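Local coordinates for choline binding protein PCPA (Streptococcus pneumoniae, PDB 4CP6) that probably serves as a choline-binding, cell-surface protein of the pneumococcus, built around a leucine-rich repeat region and known as a vaccine antigen, at residues Phe383-Thr388 with Thr408-Ile413; Lys365-Lys370 with Val389-Thr394; Pro338-Leu343 with Gly359-Leu364. All blocks are in the same frame, centred on the assembly; numbering follows the deposited sequence.

Contact 1. Residues Phe383-Thr388 with Thr408-Ile413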
ATOM      1  N   PHE A 383       5.847   9.173 -27.138  1.00 10.65           N
ATOM      2  CA  PHE A 383       6.580   7.925 -27.314  1.00 10.24           C
ATOM      3  C   PHE A 383       8.056   8.095 -27.052  1.00 12.37           C
ATOM      4  O   PHE A 383       8.676   9.069 -27.516  1.00 11.50           O
ATOM      5  CB  PHE A 383       6.418   7.452 -28.779  1.00 11.03           C
ATOM      6  CG  PHE A 383       5.003   7.074 -29.130  1.00 10.30           C
ATOM      7  CD1 PHE A 383       4.444   5.891 -28.663  1.00 11.12           C
ATOM      8  CD2 PHE A 383       4.232   7.883 -29.965  1.00 11.51           C
ATOM      9  CE1 PHE A 383       3.125   5.550 -28.975  1.00 11.54           C
ATOM     10  CE2 PHE A 383       2.932   7.510 -30.325  1.00 12.49           C
ATOM     11  CZ  PHE A 383       2.390   6.347 -29.827  1.00 11.44           C
ATOM     12  N   ALA A 384       8.644   7.130 -26.361  1.00 10.92           N
ATOM     13  CA  ALA A 384      10.081   6.997 -26.210  1.00 10.65           C
ATOM     14  C   ALA A 384      10.302   5.513 -26.426  1.00 13.12           C
ATOM     15  O   ALA A 384      10.283   4.697 -25.483  1.00 12.83           O
ATOM     16  CB  ALA A 384      10.553   7.441 -24.833  1.00 11.43           C
ATOM     17  N   ILE A 385      10.372   5.140 -27.710  1.00 10.55           N
ATOM     18  CA  ILE A 385      10.367   3.741 -28.109  1.00 10.96           C
ATOM     19  C   ILE A 385      11.495   3.404 -29.085  1.00 11.97           C
ATOM     20  O   ILE A 385      12.053   4.307 -29.725  1.00 11.66           O
ATOM     21  CB  ILE A 385       8.991   3.406 -28.762  1.00 12.89           C
ATOM     22  CG1 ILE A 385       8.743   4.206 -30.073  1.00 13.70           C
ATOM     23  CG2 ILE A 385       7.834   3.615 -27.760  1.00 12.46           C
ATOM     24  CD1 ILE A 385       7.495   3.749 -30.865  1.00 12.68           C
ATOM     25  N   PRO A 386      11.801   2.103 -29.279  1.00 11.82           N
ATOM     26  CA  PRO A 386      12.830   1.741 -30.267  1.00 12.14           C
ATOM     27  C   PRO A 386      12.417   2.168 -31.678  1.00 13.00           C
ATOM     28  O   PRO A 386      11.225   2.124 -32.057  1.00 11.34           O
ATOM     29  CB  PRO A 386      12.912   0.220 -30.135  1.00 14.02           C
ATOM     30  CG  PRO A 386      12.439  -0.060 -28.711  1.00 16.28           C
ATOM     31  CD  PRO A 386      11.294   0.907 -28.569  1.00 12.36           C
ATOM     32  N   GLU A 387      13.410   2.579 -32.494  1.00 11.53           N
ATOM     33  CA  GLU A 387      13.137   2.987 -33.868  1.00 10.96           C
ATOM     34  C   GLU A 387      12.610   1.834 -34.726  1.00 13.12           C
ATOM     35  O   GLU A 387      12.012   2.069 -35.779  1.00 14.30           O
ATOM     36  CB  GLU A 387      14.382   3.622 -34.485  1.00 12.37           C
ATOM     37  CG  GLU A 387      14.124   4.258 -35.834  1.00 13.47           C
ATOM     38  CD  GLU A 387      15.289   5.119 -36.265  1.00 18.61           C
ATOM     39  OE1 GLU A 387      16.239   4.558 -36.855  1.00 17.66           O
ATOM     40  OE2 GLU A 387      15.307   6.318 -35.909  1.00 17.66           O
ATOM     41  N   THR A 388      12.837   0.581 -34.271  1.00 12.06           N
ATOM     42  CA  THR A 388      12.383  -0.598 -35.025  1.00 12.30           C
ATOM     43  C   THR A 388      10.879  -0.854 -34.922  1.00 14.34           C
ATOM     44  O   THR A 388      10.340  -1.664 -35.679  1.00 15.44           O
ATOM     45  CB  THR A 388      13.137  -1.816 -34.552  1.00 14.77           C
ATOM     46  OG1 THR A 388      13.059  -1.865 -33.130  1.00 14.62           O
ATOM     47  CG2 THR A 388      14.585  -1.799 -35.013  1.00 15.80           C
ATOM     48  N   THR A 408      12.107   9.183 -33.100  1.00 12.73           N
ATOM     49  CA  THR A 408      12.731   8.128 -33.901  1.00 11.40           C
ATOM     50  C   THR A 408      12.072   8.103 -35.287  1.00 13.86           C
ATOM     51  O   THR A 408      10.929   8.544 -35.454  1.00 14.29           O
ATOM     52  CB  THR A 408      12.561   6.782 -33.157  1.00 12.43           C
ATOM     53  OG1 THR A 408      11.223   6.677 -32.635  1.00 11.93           O
ATOM     54  CG2 THR A 408      13.546   6.649 -31.994  1.00 13.43           C
ATOM     55  N   SER A 409      12.789   7.531 -36.270  1.00 12.28           N
ATOM     56  CA  SER A 409      12.337   7.457 -37.672  1.00 12.69           C
ATOM     57  C   SER A 409      11.687   6.100 -37.972  1.00 16.85           C
ATOM     58  O   SER A 409      12.131   5.360 -38.857  1.00 16.37           O
ATOM     59  CB  SER A 409      13.529   7.662 -38.604  1.00 15.99           C
ATOM     60  OG  SER A 409      14.097   8.948 -38.420  1.00 24.33           O
ATOM     61  N   ASN A 410      10.633   5.768 -37.224  1.00 13.62           N
ATOM     62  CA  ASN A 410       9.958   4.478 -37.352  1.00 12.48           C
ATOM     63  C   ASN A 410       9.302   4.290 -38.716  1.00 14.40           C
ATOM     64  O   ASN A 410       8.783   5.256 -39.284  1.00 14.46           O
ATOM     65  CB  ASN A 410       8.839   4.380 -36.309  1.00 13.02           C
ATOM     66  CG  ASN A 410       9.360   4.541 -34.908  1.00 14.73           C
ATOM     67  OD1 ASN A 410       9.728   5.636 -34.506  1.00 14.33           O
ATOM     68  ND2 ASN A 410       9.429   3.459 -34.156  1.00 12.00           N
ATOM     69  N   ASP A 411       9.232   3.030 -39.172  1.00 13.07           N
ATOM     70  CA  ASP A 411       8.468   2.696 -40.369  1.00 12.70           C
ATOM     71  C   ASP A 411       6.964   2.915 -40.021  1.00 15.76           C
ATOM     72  O   ASP A 411       6.491   2.405 -38.990  1.00 14.32           O
ATOM     73  CB  ASP A 411       8.715   1.219 -40.701  1.00 14.76           C
ATOM     74  CG  ASP A 411       8.075   0.751 -41.983  1.00 17.75           C
ATOM     75  OD1 ASP A 411       7.861   1.589 -42.866  1.00 18.26           O
ATOM     76  OD2 ASP A 411       7.851  -0.475 -42.115  1.00 18.71           O
ATOM     77  N   ILE A 412       6.249   3.703 -40.835  1.00 13.21           N
ATOM     78  CA  ILE A 412       4.827   3.995 -40.675  1.00 12.47           C
ATOM     79  C   ILE A 412       4.117   3.553 -41.947  1.00 17.44           C
ATOM     80  O   ILE A 412       4.432   4.042 -43.053  1.00 16.41           O
ATOM     81  CB  ILE A 412       4.542   5.474 -40.381  1.00 14.36           C
ATOM     82  CG1 ILE A 412       5.349   5.969 -39.145  1.00 14.63           C
ATOM     83  CG2 ILE A 412       3.032   5.682 -40.188  1.00 15.54           C
ATOM     84  CD1 ILE A 412       5.384   7.441 -39.019  1.00 15.13           C
ATOM     85  N   ILE A 413       3.169   2.627 -41.777  1.00 14.01           N
ATOM     86  CA  ILE A 413       2.366   2.056 -42.870  1.00 14.50           C
ATOM     87  C   ILE A 413       0.954   2.617 -42.817  1.00 16.78           C
ATOM     88  O   ILE A 413       0.273   2.510 -41.779  1.00 17.68           O
ATOM     89  CB  ILE A 413       2.406   0.510 -42.796  1.00 17.86           C
ATOM     90  CG1 ILE A 413       3.879   0.019 -42.914  1.00 18.92           C
ATOM     91  CG2 ILE A 413       1.514  -0.109 -43.900  1.00 18.28           C
ATOM     92  CD1 ILE A 413       4.134  -1.440 -42.490  1.00 26.17           C
TER
HETATM   93  O   HOH W   1      10.414   7.254 -29.773  1.00 14.04           O
HETATM   94  O   HOH W   2      10.417   0.907 -37.664  1.00 17.14           O

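Contact 2. Residues Lys365-Lys370 with Val389-Thr394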
ATOM      1  N   LYS A 365       7.049  -4.910 -31.595  1.00 13.31           N
ATOM      2  CA  LYS A 365       7.155  -4.954 -33.048  1.00 12.55           C
ATOM      3  C   LYS A 365       6.249  -3.961 -33.720  1.00 13.06           C
ATOM      4  O   LYS A 365       6.596  -3.396 -34.761  1.00 12.96           O
ATOM      5  CB  LYS A 365       6.764  -6.397 -33.469  1.00 14.93           C
ATOM      6  CG  LYS A 365       6.447  -6.660 -34.915  1.00 30.74           C
ATOM      7  CD  LYS A 365       6.225  -8.167 -35.115  1.00 42.82           C
ATOM      8  CE  LYS A 365       4.764  -8.545 -35.203  1.00 62.47           C
ATOM      9  NZ  LYS A 365       4.569  -9.839 -35.915  1.00 76.71           N
ATOM     10  N   GLU A 366       5.056  -3.737 -33.140  1.00 12.57           N
ATOM     11  CA  GLU A 366       4.066  -2.954 -33.857  1.00 12.47           C
ATOM     12  C   GLU A 366       3.093  -2.207 -32.959  1.00 12.88           C
ATOM     13  O   GLU A 366       2.756  -2.706 -31.885  1.00 12.08           O
ATOM     14  CB  GLU A 366       3.247  -3.892 -34.789  1.00 14.99           C
ATOM     15  CG  GLU A 366       2.614  -5.073 -34.076  1.00 23.70           C
ATOM     16  CD  GLU A 366       1.912  -6.117 -34.928  1.00 50.91           C
ATOM     17  OE1 GLU A 366       1.794  -5.916 -36.157  1.00 30.34           O
ATOM     18  OE2 GLU A 366       1.430  -7.117 -34.348  1.00 63.86           O
ATOM     19  N   ILE A 367       2.660  -1.031 -33.417  1.00 10.94           N
ATOM     20  CA  ILE A 367       1.633  -0.202 -32.784  1.00 10.32           C
ATOM     21  C   ILE A 367       0.586   0.075 -33.850  1.00 13.27           C
ATOM     22  O   ILE A 367       0.905   0.635 -34.913  1.00 12.55           O
ATOM     23  CB  ILE A 367       2.207   1.106 -32.187  1.00 11.61           C
ATOM     24  CG1 ILE A 367       3.243   0.831 -31.082  1.00 10.70           C
ATOM     25  CG2 ILE A 367       1.076   1.991 -31.655  1.00 10.26           C
ATOM     26  CD1 ILE A 367       4.030   2.078 -30.641  1.00 12.09           C
ATOM     27  N   HIS A 368      -0.668  -0.300 -33.567  1.00 12.18           N
ATOM     28  CA  HIS A 368      -1.783  -0.074 -34.480  1.00 12.53           C
ATOM     29  C   HIS A 368      -2.643   1.050 -33.931  1.00 13.80           C
ATOM     30  O   HIS A 368      -3.214   0.897 -32.830  1.00 13.57           O
ATOM     31  CB  HIS A 368      -2.612  -1.353 -34.658  1.00 13.38           C
ATOM     32  CG  HIS A 368      -1.838  -2.499 -35.222  1.00 15.89           C
ATOM     33  ND1 HIS A 368      -1.953  -2.843 -36.560  1.00 17.51           N
ATOM     34  CD2 HIS A 368      -1.005  -3.372 -34.614  1.00 18.62           C
ATOM     35  CE1 HIS A 368      -1.146  -3.874 -36.738  1.00 17.11           C
ATOM     36  NE2 HIS A 368      -0.552  -4.237 -35.597  1.00 18.48           N
ATOM     37  N   ILE A 369      -2.753   2.164 -34.652  1.00 13.02           N
ATOM     38  CA  ILE A 369      -3.551   3.318 -34.257  1.00 12.25           C
ATOM     39  C   ILE A 369      -4.827   3.250 -35.066  1.00 15.28           C
ATOM     40  O   ILE A 369      -4.781   3.417 -36.289  1.00 15.02           O
ATOM     41  CB  ILE A 369      -2.793   4.632 -34.467  1.00 13.95           C
ATOM     42  CG1 ILE A 369      -1.420   4.575 -33.717  1.00 13.64           C
ATOM     43  CG2 ILE A 369      -3.664   5.833 -34.059  1.00 14.30           C
ATOM     44  CD1 ILE A 369      -0.634   5.896 -33.655  1.00 16.42           C
ATOM     45  N   LYS A 370      -5.967   3.006 -34.407  1.00 13.69           N
ATOM     46  CA  LYS A 370      -7.224   2.821 -35.149  1.00 12.76           C
ATOM     47  C   LYS A 370      -7.999   4.085 -35.436  1.00 15.42           C
ATOM     48  O   LYS A 370      -8.899   4.048 -36.280  1.00 15.88           O
ATOM     49  CB  LYS A 370      -8.108   1.819 -34.388  1.00 16.52           C
ATOM     50  CG  LYS A 370      -7.502   0.427 -34.310  1.00 18.65           C
ATOM     51  CD  LYS A 370      -8.424  -0.568 -33.625  1.00 28.31           C
ATOM     52  CE  LYS A 370      -9.483  -1.175 -34.505  1.00 45.04           C
ATOM     53  NZ  LYS A 370     -10.511  -1.877 -33.685  1.00 47.11           N
ATOM     54  N   VAL A 389      10.189  -0.202 -33.978  1.00 12.56           N
ATOM     55  CA  VAL A 389       8.753  -0.416 -33.859  1.00 11.68           C
ATOM     56  C   VAL A 389       8.076   0.115 -35.125  1.00 13.18           C
ATOM     57  O   VAL A 389       8.389   1.219 -35.575  1.00 13.28           O
ATOM     58  CB  VAL A 389       8.182   0.295 -32.600  1.00 13.25           C
ATOM     59  CG1 VAL A 389       6.662   0.104 -32.506  1.00 11.75           C
ATOM     60  CG2 VAL A 389       8.850  -0.218 -31.322  1.00 13.17           C
ATOM     61  N   LYS A 390       7.133  -0.656 -35.675  1.00 11.61           N
ATOM     62  CA  LYS A 390       6.380  -0.262 -36.847  1.00 12.17           C
ATOM     63  C   LYS A 390       5.040   0.308 -36.438  1.00 12.99           C
ATOM     64  O   LYS A 390       4.375  -0.264 -35.551  1.00 12.78           O
ATOM     65  CB  LYS A 390       6.107  -1.463 -37.758  1.00 12.46           C
ATOM     66  CG  LYS A 390       7.236  -2.433 -37.932  1.00 33.52           C
ATOM     67  CD  LYS A 390       6.706  -3.717 -38.493  1.00 51.09           C
ATOM     68  CE  LYS A 390       7.554  -4.835 -37.995  1.00 67.29           C
ATOM     69  NZ  LYS A 390       8.780  -5.041 -38.805  1.00 80.64           N
ATOM     70  N   PHE A 391       4.614   1.378 -37.095  1.00 12.03           N
ATOM     71  CA  PHE A 391       3.279   1.911 -36.868  1.00 11.72           C
ATOM     72  C   PHE A 391       2.376   1.576 -38.017  1.00 14.43           C
ATOM     73  O   PHE A 391       2.799   1.666 -39.189  1.00 14.43           O
ATOM     74  CB  PHE A 391       3.293   3.427 -36.712  1.00 12.54           C
ATOM     75  CG  PHE A 391       3.785   3.940 -35.379  1.00 12.14           C
ATOM     76  CD1 PHE A 391       5.139   4.179 -35.164  1.00 13.19           C
ATOM     77  CD2 PHE A 391       2.889   4.243 -34.360  1.00 11.79           C
ATOM     78  CE1 PHE A 391       5.589   4.690 -33.942  1.00 12.88           C
ATOM     79  CE2 PHE A 391       3.340   4.746 -33.132  1.00 12.91           C
ATOM     80  CZ  PHE A 391       4.687   4.962 -32.930  1.00 11.77           C
ATOM     81  N   TYR A 392       1.097   1.320 -37.716  1.00 13.20           N
ATOM     82  CA  TYR A 392       0.046   1.055 -38.703  1.00 13.22           C
ATOM     83  C   TYR A 392      -1.010   2.121 -38.425  1.00 15.07           C
ATOM     84  O   TYR A 392      -1.553   2.193 -37.298  1.00 15.36           O
ATOM     85  CB  TYR A 392      -0.499  -0.384 -38.593  1.00 14.34           C
ATOM     86  CG  TYR A 392       0.537  -1.471 -38.811  1.00 16.25           C
ATOM     87  CD1 TYR A 392       1.398  -1.857 -37.792  1.00 18.28           C
ATOM     88  CD2 TYR A 392       0.678  -2.096 -40.057  1.00 19.68           C
ATOM     89  CE1 TYR A 392       2.375  -2.837 -37.996  1.00 18.87           C
ATOM     90  CE2 TYR A 392       1.643  -3.087 -40.266  1.00 17.09           C
ATOM     91  CZ  TYR A 392       2.494  -3.452 -39.232  1.00 27.15           C
ATOM     92  OH  TYR A 392       3.454  -4.438 -39.409  1.00 28.40           O
ATOM     93  N   VAL A 393      -1.281   2.990 -39.404  1.00 13.28           N
ATOM     94  CA  VAL A 393      -2.195   4.122 -39.220  1.00 12.70           C
ATOM     95  C   VAL A 393      -3.253   4.153 -40.334  1.00 16.59           C
ATOM     96  O   VAL A 393      -3.104   3.447 -41.334  1.00 15.26           O
ATOM     97  CB  VAL A 393      -1.457   5.478 -39.105  1.00 15.24           C
ATOM     98  CG1 VAL A 393      -0.447   5.459 -37.950  1.00 14.70           C
ATOM     99  CG2 VAL A 393      -0.753   5.851 -40.413  1.00 15.00           C
ATOM    100  N   THR A 394      -4.297   4.980 -40.167  1.00 14.77           N
ATOM    101  CA  THR A 394      -5.412   4.991 -41.116  1.00 14.63           C
ATOM    102  C   THR A 394      -5.284   6.033 -42.196  1.00 18.98           C
ATOM    103  O   THR A 394      -6.024   5.951 -43.177  1.00 18.67           O
ATOM    104  CB  THR A 394      -6.751   5.183 -40.362  1.00 15.76           C
ATOM    105  OG1 THR A 394      -6.737   6.464 -39.744  1.00 16.75           O
ATOM    106  CG2 THR A 394      -7.018   4.073 -39.350  1.00 15.48           C
TER
HETATM  107  O   HOH W   3       4.205  -6.085 -37.362  1.00 46.65           O
HETATM  108  O   HOH W   4      -4.482   5.933 -37.412  1.00 14.86           O

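Contact 3. Residues Pro338-Leu343 with Gly359-Leu364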
ATOM      1  N   PRO A 338       8.803  -5.681 -21.316  1.00 12.35           N
ATOM      2  CA  PRO A 338       9.835  -6.257 -22.194  1.00 12.87           C
ATOM      3  C   PRO A 338       9.418  -7.359 -23.150  1.00 16.32           C
ATOM      4  O   PRO A 338      10.206  -7.673 -24.069  1.00 15.11           O
ATOM      5  CB  PRO A 338      10.887  -6.754 -21.229  1.00 14.74           C
ATOM      6  CG  PRO A 338      10.151  -7.000 -19.915  1.00 18.15           C
ATOM      7  CD  PRO A 338       9.127  -5.881 -19.885  1.00 13.97           C
ATOM      8  N   LYS A 339       8.219  -7.952 -22.961  1.00 13.09           N
ATOM      9  CA  LYS A 339       7.730  -8.997 -23.847  1.00 13.39           C
ATOM     10  C   LYS A 339       6.523  -8.538 -24.638  1.00 15.83           C
ATOM     11  O   LYS A 339       5.927  -9.322 -25.379  1.00 15.77           O
ATOM     12  CB  LYS A 339       7.436 -10.288 -23.072  1.00 15.42           C
ATOM     13  CG  LYS A 339       8.725 -10.987 -22.620  1.00 16.82           C
ATOM     14  CD  LYS A 339       8.455 -12.391 -22.140  1.00 27.22           C
ATOM     15  CE  LYS A 339       9.709 -13.226 -22.025  1.00 31.32           C
ATOM     16  NZ  LYS A 339       9.383 -14.629 -21.601  1.00 30.19           N
ATOM     17  N   LEU A 340       6.175  -7.223 -24.525  1.00 13.18           N
ATOM     18  CA  LEU A 340       5.053  -6.680 -25.272  1.00 11.96           C
ATOM     19  C   LEU A 340       5.399  -6.687 -26.757  1.00 13.80           C
ATOM     20  O   LEU A 340       6.354  -6.005 -27.150  1.00 13.17           O
ATOM     21  CB  LEU A 340       4.751  -5.238 -24.807  1.00 11.53           C
ATOM     22  CG  LEU A 340       3.471  -4.624 -25.352  1.00 12.55           C
ATOM     23  CD1 LEU A 340       2.251  -5.193 -24.652  1.00 14.29           C
ATOM     24  CD2 LEU A 340       3.451  -3.102 -25.179  1.00 13.81           C
ATOM     25  N   LYS A 341       4.666  -7.446 -27.574  1.00 12.86           N
ATOM     26  CA  LYS A 341       4.922  -7.532 -29.005  1.00 12.80           C
ATOM     27  C   LYS A 341       4.087  -6.557 -29.809  1.00 14.05           C
ATOM     28  O   LYS A 341       4.506  -6.077 -30.870  1.00 13.11           O
ATOM     29  CB  LYS A 341       4.613  -8.978 -29.469  1.00 14.66           C
ATOM     30  CG  LYS A 341       5.548 -10.027 -28.892  1.00 25.24           C
ATOM     31  CD  LYS A 341       5.226 -11.442 -29.414  1.00 37.99           C
ATOM     32  CE  LYS A 341       4.107 -12.110 -28.640  1.00 48.12           C
ATOM     33  NZ  LYS A 341       4.124 -13.589 -28.799  1.00 59.28           N
ATOM     34  N   SER A 342       2.889  -6.235 -29.305  1.00 12.45           N
ATOM     35  CA  SER A 342       1.981  -5.407 -30.049  1.00 12.31           C
ATOM     36  C   SER A 342       1.138  -4.553 -29.130  1.00 13.04           C
ATOM     37  O   SER A 342       0.725  -5.029 -28.065  1.00 13.04           O
ATOM     38  CB  SER A 342       1.049  -6.314 -30.859  1.00 15.17           C
ATOM     39  OG  SER A 342       0.172  -5.582 -31.696  1.00 20.45           O
ATOM     40  N   LEU A 343       0.822  -3.339 -29.585  1.00 11.23           N
ATOM     41  CA  LEU A 343      -0.091  -2.430 -28.899  1.00 10.54           C
ATOM     42  C   LEU A 343      -1.131  -1.956 -29.909  1.00 11.81           C
ATOM     43  O   LEU A 343      -0.755  -1.540 -31.022  1.00 11.44           O
ATOM     44  CB  LEU A 343       0.680  -1.229 -28.295  1.00 10.36           C
ATOM     45  CG  LEU A 343      -0.210  -0.095 -27.801  1.00 12.83           C
ATOM     46  CD1 LEU A 343      -0.923  -0.515 -26.506  1.00 13.63           C
ATOM     47  CD2 LEU A 343       0.611   1.176 -27.544  1.00 12.56           C
ATOM     48  N   GLY A 359      10.220   3.221 -21.656  1.00 12.69           N
ATOM     49  CA  GLY A 359      10.932   2.193 -20.910  1.00 12.31           C
ATOM     50  C   GLY A 359      11.344   0.999 -21.738  1.00 13.31           C
ATOM     51  O   GLY A 359      11.417   1.072 -22.962  1.00 13.04           O
ATOM     52  N   VAL A 360      11.645  -0.114 -21.066  1.00 13.04           N
ATOM     53  CA  VAL A 360      12.118  -1.308 -21.772  1.00 13.28           C
ATOM     54  C   VAL A 360      10.989  -1.881 -22.618  1.00 14.99           C
ATOM     55  O   VAL A 360       9.942  -2.267 -22.085  1.00 14.89           O
ATOM     56  CB  VAL A 360      12.746  -2.346 -20.799  1.00 17.75           C
ATOM     57  CG1 VAL A 360      13.083  -3.639 -21.533  1.00 18.52           C
ATOM     58  CG2 VAL A 360      14.004  -1.774 -20.142  1.00 18.24           C
ATOM     59  N   LEU A 361      11.208  -1.958 -23.931  1.00 12.56           N
ATOM     60  CA  LEU A 361      10.222  -2.434 -24.892  1.00 12.05           C
ATOM     61  C   LEU A 361      10.932  -3.285 -25.954  1.00 14.96           C
ATOM     62  O   LEU A 361      10.668  -3.154 -27.146  1.00 14.32           O
ATOM     63  CB  LEU A 361       9.494  -1.217 -25.549  1.00 11.85           C
ATOM     64  CG  LEU A 361       8.638  -0.373 -24.600  1.00 12.09           C
ATOM     65  CD1 LEU A 361       8.290   0.955 -25.223  1.00 11.35           C
ATOM     66  CD2 LEU A 361       7.367  -1.140 -24.165  1.00 13.06           C
ATOM     67  N   ASP A 362      11.758  -4.217 -25.481  1.00 14.58           N
ATOM     68  CA  ASP A 362      12.604  -5.047 -26.343  1.00 15.13           C
ATOM     69  C   ASP A 362      11.900  -5.854 -27.407  1.00 18.89           C
ATOM     70  O   ASP A 362      12.481  -6.111 -28.473  1.00 20.18           O
ATOM     71  CB  ASP A 362      13.446  -5.994 -25.485  1.00 16.96           C
ATOM     72  CG  ASP A 362      14.544  -5.320 -24.682  1.00 30.39           C
ATOM     73  OD1 ASP A 362      14.828  -4.131 -24.939  1.00 31.93           O
ATOM     74  OD2 ASP A 362      15.127  -5.986 -23.806  1.00 36.28           O
ATOM     75  N   SER A 363      10.668  -6.284 -27.141  1.00 14.61           N
ATOM     76  CA  SER A 363       9.936  -7.153 -28.054  1.00 13.34           C
ATOM     77  C   SER A 363       8.913  -6.421 -28.912  1.00 14.58           C
ATOM     78  O   SER A 363       8.221  -7.046 -29.718  1.00 14.11           O
ATOM     79  CB  SER A 363       9.240  -8.263 -27.269  1.00 15.38           C
ATOM     80  OG  SER A 363      10.118  -8.981 -26.422  1.00 17.47           O
ATOM     81  N   LEU A 364       8.764  -5.066 -28.707  1.00 12.97           N
ATOM     82  CA  LEU A 364       7.706  -4.344 -29.369  1.00 12.66           C
ATOM     83  C   LEU A 364       7.931  -4.275 -30.843  1.00 14.05           C
ATOM     84  O   LEU A 364       8.881  -3.622 -31.289  1.00 14.92           O
ATOM     85  CB  LEU A 364       7.469  -2.948 -28.733  1.00 12.24           C
ATOM     86  CG  LEU A 364       6.247  -2.173 -29.220  1.00 13.21           C
ATOM     87  CD1 LEU A 364       4.942  -2.975 -29.077  1.00 12.76           C
ATOM     88  CD2 LEU A 364       6.139  -0.831 -28.492  1.00 13.59           C
TER
HETATM   89  O   HOH W   5       8.468  -5.067 -25.659  1.00 13.14           O

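Contact 1. Residues Phe383-Thr388 with Thr408-Ile413
The side-chain amide nitrogen of Asn-410 reaches across to residues 383-388, where ND2 gives a weak, bent hydrogen bond to Pro-386 O at 3.1 Å; the same nitrogen also bonds Val-389 O, just beyond. The other half of the amide is held from its own segment, as Thr-408 OG1 donates to Asn-410 OD1 over 2.6 Å, meeting a lone pair of that oxygen within the plane of the amide. With both ends engaged, the amide's rotation is fixed, and asparagine suits a buried place that needs a donor and an acceptor side by side. Thr-408 OG1 also accepts from a water that takes the N-H of Ile-385, so the hydroxyl links both segments.

Nearer the solvent, Glu-387 reaches the backbone at Ser-409. CG lies anti to its backbone N (chi1 -171°), and the extended chain carries OE2 to 2.8 Å from Ser-409 N. That bond is nearly straight (170°), although the N-H comes from above the carboxylate plane. On the buried side, Ile-385 CD1 lies 3.8 Å from Asn-410 ND2 and also touches Phe-391. These contacts join the loop before strand 390-393 to the lead-in of strand 412-414, the edge strand of the parallel sheet at the end of a leucine-rich repeat solenoid.

Contact 2. Residues Lys365-Lys370 with Val389-Thr394
Strands 366-369 and 390-393 run parallel, their axes 4.7 Å apart at closest approach and their directions 16° apart, as adjacent rungs of the parallel sheet of a leucine-rich repeat solenoid. Glu-366, Ile-367 and His-368 stand level with Lys-390, Phe-391 and Tyr-392. Four backbone hydrogen bonds join them: Lys-390 N to Lys-365 O, Ile-367 N to Lys-390 O, Tyr-392 N to Ile-367 O and Ile-369 N to Tyr-392 O. At the C-terminal ends of the strands, a water links Ile-369 O and Thr-394 N.

One face of the pair, carrying Ile-367 and Phe-391, is apolar and buried. These two side chains lie side by side and point the same way, with Ile-367 CD1 3.7 Å from Phe-391 CE2. Ile-367 CG1 meets Val-389 CG1 at 3.8 Å, while Ile-369 CD1 approaches Phe-391 CD2 at 4.0 Å. Branched and aromatic residues suit this buried face, which they fill with apolar atoms; Leu-402 of helix 396-405 packs on Ile-369, Phe-391 and Val-393.

The face of Glu-366, His-368 and Tyr-392 is only partly buried and suits residues that can stack and hydrogen-bond. In both His-368 and Tyr-392, CG is anti to the carbonyl carbon (chi1 -60°), which starts the two rings off alike. The rings are almost parallel (planes 9° apart) but slid until they barely overlap: His-368 CE1 sits over one face of the tyrosine ring, displaced toward its rim, 3.4 Å from Tyr-392 CD1. Glu-366 CB instead comes to the edge of that ring, 3.5 Å from Tyr-392 CE1. The carboxylate then takes a weak hydrogen bond from His-368 NE2 to Glu-366 OE1, and one water donates to that same OE1 while hydrogen-bonding Tyr-392 OH.

Contact 3. Residues Pro338-Leu343 with Gly359-Leu364
Leu-340 and Leu-364 lie side by side and point the same way into the interior, where Leu-340 CD2 is 4.2 Å from Leu-364 CD1. In both, CG is anti to the backbone N (chi1 -171° and -172°), so the two side chains leave their backbones in the same manner, as befits equivalent leucines in neighbouring coils of a leucine-rich repeat. Leu-364 CD1 also rests 3.6 Å from Lys-341 O, and Leu-361, buried like the other two, joins the cluster more distantly through CD2. The backbones are close here too: Lys-341 CA directs its hydrogen almost straight at Ser-363 O, with CA and O 3.4 Å apart.

The outer side is open to solvent: Val-360, Asp-362, Lys-339 and Lys-341 are exposed. At this border Pro-338 CB still makes a close apolar contact with Val-360 CG1, at 3.8 Å. The long lysine chains suit it, since their methylenes can lie at the surface while the charges extend outward; Lys-339 forms a salt bridge with Glu-316 of the preceding coil.

Ser-363, in the type I beta turn from Leu-361 to Leu-364, is partly exposed, and its short hydroxyl suits the place: OG donates to Pro-338 O over 2.7 Å, approaching a lone pair in plane. A water bridges the backbones, donating to Leu-340 O at 2.8 Å and accepting from Ser-363 N at 2.9 Å. Between residues 338-343 and 359-364, one hydroxyl and one water therefore satisfy these backbone groups while the buried leucine side chains pack through apolar atoms; direct backbone pairing of the two coils begins just beyond, with Lys-341 and Lys-365.

In the fold
Coming from the N terminus, the chain first closes contact 3, when residues 359-364 return onto residues 338-343 one coil later. Contact 2 opens directly afterwards at residues 365-370, so contact 3 lies in series with both of the others. Contact 1 opens at residues 383-388 before residues 389-394 close contact 2, and it closes only at residues 408-413, beyond helix 396-405; contacts 1 and 2 therefore cross. All three reach the same parallel sheet, in which strands 342-345, 366-369, 390-393 and 412-414 follow one another. Leu-361 of contact 3 packs against Ile-385 of contact 1, tying the loops that lead into these strands together near the C-terminal end.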